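PDB 5JBD: inactive glucansucrase from Lactobacillus reuteri, which belongs to glycosyl hydrolase family 70, whose members are built around a TIM-type barrel. Local coordinates for residues I452-K457 with P461-G466; Q176-Y181 with I774-Q779. All blocks are in the same frame, centred on the assembly; numbering follows the deposited sequence.

Contact 1 of 2, residues I452-K457 with P461-G466; sequences ILLSNK and PQVYYG
Leu453 has CG trans to its backbone N (chi1 -165°), and this swings the branch end onto Pro461. Leu454 takes the other common course: its CG stands opposite the carbonyl carbon (chi1 -65°), and with CD1 extended (chi2 169°) the other branch, CD2, is the one turned to the strand. The two leucines therefore meet Pro461 at different atoms. Leu453 CD2 lies 3.8 Å from Pro461 CB, and its CG is almost as close to that same CB, at 3.9 Å. The leucine comes in obliquely. Leu454 runs at about a right angle to the proline, with CD2 4.0 Å from Pro461 CG. The same CD2 reaches Val463 CG2 at 4.3 Å, so it touches two strand residues that are two positions apart. Leu453 CD2 also lies 3.8 Å from the carbonyl O of Gln462, a van der Waals touch. No hydrogen bond crosses the contact, which is buried and apolar. The Gln462 side chain starts away from the helix, and its NE2 bonds to Thr390 O and only weakly to Val463 O. This is a helix-to-strand return of the TIM-type barrel. From helix 446-455 the chain passes through a short connection into strand 460-464. In the parallel sheet that strand lies between strands 385-388 and 652-654. Leu453 also touches Ser387 of the former. Helix 483-496 packs beside the contact, with Leu489 and Met490 against Leu454, Met490 against Val463, and Arg493 against Pro461.

Contact 2 of 2, residues Q176-Y181 with I774-Q779; sequences QSMPNY and IHVNGQ. With SO4 (sulfate ion), chain G.
Two beta turns meet here, through Met178 and Asn777. Met178 begins a type II turn ending at Tyr181. Asn777 is the second residue of a type I' turn from Val776 to Gln779, with Gly778 in third place. That turn is closed by two backbone bonds, Val776 N to Gln779 O at 2.7 Å and Gln779 N to Val776 O at 3.0 Å, the pairing of a two-residue hairpin tip. Asn-Gly is a classic pair for such a turn, since both residues need positive phi. The Met178 chain bends at both chi2 (-76°) and chi3, which brings the thioether against Asn777. SD sits 3.5 Å from Asn777 CB and equally close to Asn777 N. Further back on the chain, Met178 CG packs on Val776 CG1 at 4.0 Å. No hydrogen bond joins the two segments. Val776 is buried and also touches Leu175 and Arg766, whereas Asn777 is exposed. A sulfate ion, probably from the crystallisation liquor, sits beside the second loop. His775 holds it from backbone and ring: the backbone N gives a nearly straight bond (172°) to sulfate O4 at 3.0 Å and a weak one to O1, and ring ND1 bonds to sulfate O1 at 2.7 Å.

In the fold
Contacts 1 and 2 lie in different parts of the chain. Their centres are 42 Å apart, and their nearest atoms are about 22 Å apart, so they do not touch. Contact 1 joins helix 446-455 to the next strand of the parallel barrel sheet. Contact 2 brings together loops almost 600 residues apart, and both segments of contact 1 fall in the intervening chain. Residues 774-779 lie in the loop between strands 758-767 and 784-791 of an antiparallel sheet. Strand 242-244 of that sheet carries the calcium ligand Asp243. Glu237, Asn287 and Asn751 also bind the calcium ion, and neither contact supplies a calcium ligand.

Contact 1 of 2, residues I452-K457 with P461-G466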
loop_
_atom_site.group_PDB
_atom_site.type_symbol
_atom_site.label_atom_id
_atom_site.label_comp_id
_atom_site.label_asym_id
_atom_site.label_seq_id
_atom_site.Cartn_x
_atom_site.Cartn_y
_atom_site.Cartn_z
ATOM N N ILE A 452 20.559 11.059 14.011
ATOM C CA ILE A 452 19.485 11.646 14.806
ATOM C C ILE A 452 18.430 10.587 15.144
ATOM O O ILE A 452 18.089 10.395 16.322
ATOM C CB ILE A 452 18.829 12.862 14.076
ATOM C CG1 ILE A 452 19.817 14.036 13.941
ATOM C CG2 ILE A 452 17.535 13.298 14.759
ATOM C CD1 ILE A 452 20.186 14.730 15.248
ATOM N N LEU A 453 17.928 9.890 14.113
ATOM C CA LEU A 453 16.910 8.865 14.305
ATOM C C LEU A 453 17.320 7.816 15.358
ATOM O O LEU A 453 16.527 7.462 16.231
ATOM C CB LEU A 453 16.584 8.146 12.991
ATOM C CG LEU A 453 15.277 7.324 13.057
ATOM C CD1 LEU A 453 14.087 8.194 12.702
ATOM C CD2 LEU A 453 15.334 6.115 12.130
ATOM N N LEU A 454 18.549 7.337 15.275
ATOM C CA LEU A 454 18.998 6.233 16.117
ATOM C C LEU A 454 19.441 6.634 17.525
ATOM O O LEU A 454 19.642 5.761 18.372
ATOM C CB LEU A 454 20.097 5.452 15.401
ATOM C CG LEU A 454 19.605 4.747 14.112
ATOM C CD1 LEU A 454 20.781 4.228 13.299
ATOM C CD2 LEU A 454 18.641 3.606 14.417
ATOM N N SER A 455 19.633 7.926 17.768
ATOM C CA SER A 455 19.968 8.435 19.107
ATOM C C SER A 455 18.758 9.047 19.819
ATOM O O SER A 455 18.834 9.307 21.018
ATOM C CB SER A 455 21.118 9.451 19.030
ATOM O OG SER A 455 20.795 10.563 18.207
ATOM N N ASN A 456 17.653 9.273 19.102
ATOM C CA ASN A 456 16.459 9.886 19.710
ATOM C C ASN A 456 15.816 9.013 20.808
ATOM O O ASN A 456 15.661 7.801 20.638
ATOM C CB ASN A 456 15.399 10.208 18.636
ATOM C CG ASN A 456 15.576 11.584 18.006
ATOM O OD1 ASN A 456 16.386 12.415 18.440
ATOM N ND2 ASN A 456 14.766 11.852 16.996
ATOM N N LYS A 457 15.426 9.655 21.916
ATOM C CA LYS A 457 14.670 9.021 22.996
ATOM C C LYS A 457 13.183 9.002 22.627
ATOM O O LYS A 457 12.731 9.804 21.798
ATOM C CB LYS A 457 14.854 9.861 24.281
ATOM C CG LYS A 457 14.304 9.264 25.565
ATOM C CD LYS A 457 14.659 10.152 26.758
ATOM C CE LYS A 457 14.160 9.583 28.079
ATOM N NZ LYS A 457 12.690 9.419 28.072
ATOM N N PRO A 461 12.856 3.442 16.461
ATOM C CA PRO A 461 13.287 3.781 15.108
ATOM C C PRO A 461 13.155 2.602 14.155
ATOM O O PRO A 461 13.327 1.444 14.582
ATOM C CB PRO A 461 14.747 4.136 15.295
ATOM C CG PRO A 461 15.194 3.259 16.412
ATOM C CD PRO A 461 14.014 3.222 17.352
ATOM N N GLN A 462 12.856 2.917 12.888
ATOM C CA GLN A 462 12.725 1.939 11.827
ATOM C C GLN A 462 13.749 2.234 10.725
ATOM O O GLN A 462 13.711 3.306 10.133
ATOM C CB GLN A 462 11.293 1.953 11.285
ATOM C CG GLN A 462 11.015 1.159 10.003
ATOM C CD GLN A 462 10.763 2.064 8.792
ATOM O OE1 GLN A 462 9.759 2.768 8.747
ATOM N NE2 GLN A 462 11.671 2.045 7.818
ATOM N N VAL A 463 14.637 1.266 10.471
ATOM C CA VAL A 463 15.648 1.334 9.409
ATOM C C VAL A 463 15.056 0.751 8.107
ATOM O O VAL A 463 14.218 -0.167 8.161
ATOM C CB VAL A 463 16.920 0.565 9.829
ATOM C CG1 VAL A 463 17.955 0.563 8.708
ATOM C CG2 VAL A 463 17.508 1.144 11.110
ATOM N N TYR A 464 15.463 1.294 6.955
ATOM C CA TYR A 464 14.942 0.875 5.631
ATOM C C TYR A 464 15.934 -0.013 4.885
ATOM O O TYR A 464 17.102 0.368 4.718
ATOM C CB TYR A 464 14.652 2.096 4.772
ATOM C CG TYR A 464 14.086 1.821 3.378
ATOM C CD1 TYR A 464 12.970 1.007 3.195
ATOM C CD2 TYR A 464 14.662 2.404 2.245
ATOM C CE1 TYR A 464 12.447 0.781 1.925
ATOM C CE2 TYR A 464 14.144 2.196 0.974
ATOM C CZ TYR A 464 13.043 1.372 0.814
ATOM O OH TYR A 464 12.529 1.173 -0.450
ATOM N N TYR A 465 15.453 -1.171 4.415
ATOM C CA TYR A 465 16.239 -2.093 3.582
ATOM C C TYR A 465 17.056 -1.391 2.494
ATOM O O TYR A 465 18.253 -1.674 2.335
ATOM C CB TYR A 465 15.331 -3.138 2.915
ATOM C CG TYR A 465 15.994 -3.912 1.778
ATOM C CD1 TYR A 465 17.066 -4.769 2.029
ATOM C CD2 TYR A 465 15.545 -3.787 0.452
ATOM C CE1 TYR A 465 17.688 -5.477 1.005
ATOM C CE2 TYR A 465 16.153 -4.501 -0.581
ATOM C CZ TYR A 465 17.221 -5.344 -0.298
ATOM O OH TYR A 465 17.840 -6.066 -1.294
ATOM N N GLY A 466 16.408 -0.494 1.752
ATOM C CA GLY A 466 17.067 0.232 0.654
ATOM C C GLY A 466 18.130 1.275 1.019
ATOM O O GLY A 466 18.771 1.842 0.123
#

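Contact 2 of 2, residues Q176-Y181 with I774-Q779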
loop_
_atom_site.group_PDB
_atom_site.type_symbol
_atom_site.label_atom_id
_atom_site.label_comp_id
_atom_site.label_asym_id
_atom_site.label_seq_id
_atom_site.Cartn_x
_atom_site.Cartn_y
_atom_site.Cartn_z
ATOM N N GLN A 176 -7.375 12.587 -14.469
ATOM C CA GLN A 176 -6.273 12.625 -15.458
ATOM C C GLN A 176 -6.593 13.321 -16.761
ATOM O O GLN A 176 -5.671 13.818 -17.430
ATOM C CB GLN A 176 -5.794 11.217 -15.821
ATOM C CG GLN A 176 -4.946 10.554 -14.744
ATOM C CD GLN A 176 -4.457 9.149 -15.136
ATOM O OE1 GLN A 176 -3.339 8.749 -14.792
ATOM N NE2 GLN A 176 -5.273 8.413 -15.886
ATOM N N SER A 177 -7.872 13.363 -17.124
ATOM C CA SER A 177 -8.280 13.927 -18.403
ATOM C C SER A 177 -8.434 15.442 -18.392
ATOM O O SER A 177 -8.765 16.024 -19.427
ATOM C CB SER A 177 -9.621 13.332 -18.818
ATOM O OG SER A 177 -10.653 13.898 -18.016
ATOM N N MET A 178 -8.231 16.085 -17.240
ATOM C CA MET A 178 -8.514 17.515 -17.111
ATOM C C MET A 178 -7.402 18.318 -17.763
ATOM O O MET A 178 -6.274 17.830 -17.861
ATOM C CB MET A 178 -8.769 17.892 -15.639
ATOM C CG MET A 178 -10.211 17.514 -15.265
ATOM S SD MET A 178 -11.446 18.683 -15.924
ATOM C CE MET A 178 -11.321 20.035 -14.759
ATOM N N PRO A 179 -7.729 19.526 -18.265
ATOM C CA PRO A 179 -6.716 20.293 -18.981
ATOM C C PRO A 179 -5.549 20.683 -18.068
ATOM O O PRO A 179 -5.762 21.159 -16.949
ATOM C CB PRO A 179 -7.481 21.521 -19.490
ATOM C CG PRO A 179 -8.667 21.653 -18.604
ATOM C CD PRO A 179 -8.987 20.279 -18.094
ATOM N N ASN A 180 -4.335 20.419 -18.550
ATOM C CA ASN A 180 -3.080 20.707 -17.849
ATOM C C ASN A 180 -2.899 19.913 -16.549
ATOM O O ASN A 180 -2.254 20.386 -15.613
ATOM C CB ASN A 180 -2.932 22.216 -17.587
ATOM C CG ASN A 180 -3.178 23.062 -18.823
ATOM O OD1 ASN A 180 -3.833 24.096 -18.744
ATOM N ND2 ASN A 180 -2.647 22.634 -19.962
ATOM N N TYR A 181 -3.446 18.698 -16.507
ATOM C CA TYR A 181 -3.328 17.826 -15.341
ATOM C C TYR A 181 -1.861 17.560 -15.029
ATOM O O TYR A 181 -1.057 17.336 -15.930
ATOM C CB TYR A 181 -4.068 16.503 -15.573
ATOM C CG TYR A 181 -3.903 15.478 -14.456
ATOM C CD1 TYR A 181 -4.660 15.557 -13.279
ATOM C CD2 TYR A 181 -2.998 14.420 -14.588
ATOM C CE1 TYR A 181 -4.508 14.608 -12.263
ATOM C CE2 TYR A 181 -2.834 13.468 -13.584
ATOM C CZ TYR A 181 -3.586 13.560 -12.423
ATOM O OH TYR A 181 -3.412 12.606 -11.431
ATOM N N ILE A 774 -18.731 13.926 -7.017
ATOM C CA ILE A 774 -18.091 15.059 -7.706
ATOM C C ILE A 774 -18.449 15.132 -9.185
ATOM O O ILE A 774 -18.954 14.161 -9.766
ATOM C CB ILE A 774 -16.547 15.037 -7.585
ATOM C CG1 ILE A 774 -15.968 13.729 -8.149
ATOM C CG2 ILE A 774 -16.140 15.233 -6.126
ATOM C CD1 ILE A 774 -14.464 13.740 -8.332
ATOM N N HIS A 775 -18.180 16.301 -9.763
ATOM C CA HIS A 775 -18.188 16.513 -11.203
ATOM C C HIS A 775 -16.742 16.560 -11.691
ATOM O O HIS A 775 -15.854 16.983 -10.950
ATOM C CB HIS A 775 -18.911 17.823 -11.558
ATOM C CG HIS A 775 -20.395 17.747 -11.416
ATOM N ND1 HIS A 775 -21.024 17.708 -10.189
ATOM C CD2 HIS A 775 -21.380 17.714 -12.345
ATOM C CE1 HIS A 775 -22.333 17.647 -10.369
ATOM N NE2 HIS A 775 -22.571 17.638 -11.668
ATOM N N VAL A 776 -16.509 16.104 -12.919
ATOM C CA VAL A 776 -15.203 16.220 -13.577
ATOM C C VAL A 776 -15.452 16.852 -14.940
ATOM O O VAL A 776 -16.232 16.311 -15.737
ATOM C CB VAL A 776 -14.524 14.849 -13.743
ATOM C CG1 VAL A 776 -13.133 15.002 -14.350
ATOM C CG2 VAL A 776 -14.431 14.129 -12.400
ATOM N N ASN A 777 -14.827 18.007 -15.187
ATOM C CA ASN A 777 -15.111 18.855 -16.373
ATOM C C ASN A 777 -16.637 19.098 -16.564
ATOM O O ASN A 777 -17.150 19.027 -17.680
ATOM C CB ASN A 777 -14.473 18.286 -17.697
ATOM C CG ASN A 777 -14.106 19.378 -18.703
ATOM O OD1 ASN A 777 -13.975 20.557 -18.371
ATOM N ND2 ASN A 777 -13.969 18.975 -19.970
ATOM N N GLY A 778 -17.356 19.356 -15.470
ATOM C CA GLY A 778 -18.815 19.547 -15.515
ATOM C C GLY A 778 -19.688 18.302 -15.693
ATOM O O GLY A 778 -20.907 18.429 -15.789
ATOM N N GLN A 779 -19.089 17.107 -15.711
ATOM C CA GLN A 779 -19.822 15.854 -15.928
ATOM C C GLN A 779 -19.768 14.966 -14.699
ATOM O O GLN A 779 -18.798 14.999 -13.934
ATOM C CB GLN A 779 -19.236 15.083 -17.107
ATOM C CG GLN A 779 -19.331 15.785 -18.457
ATOM C CD GLN A 779 -20.754 15.797 -19.014
ATOM O OE1 GLN A 779 -21.447 16.823 -18.990
ATOM N NE2 GLN A 779 -21.197 14.648 -19.521
HETATM S S SO4 G . -18.507 19.328 -7.729
HETATM O O1 SO4 G . -19.693 18.498 -8.034
HETATM O O2 SO4 G . -18.514 20.561 -8.552
HETATM O O3 SO4 G . -18.589 19.673 -6.297
HETATM O O4 SO4 G . -17.270 18.560 -8.005
#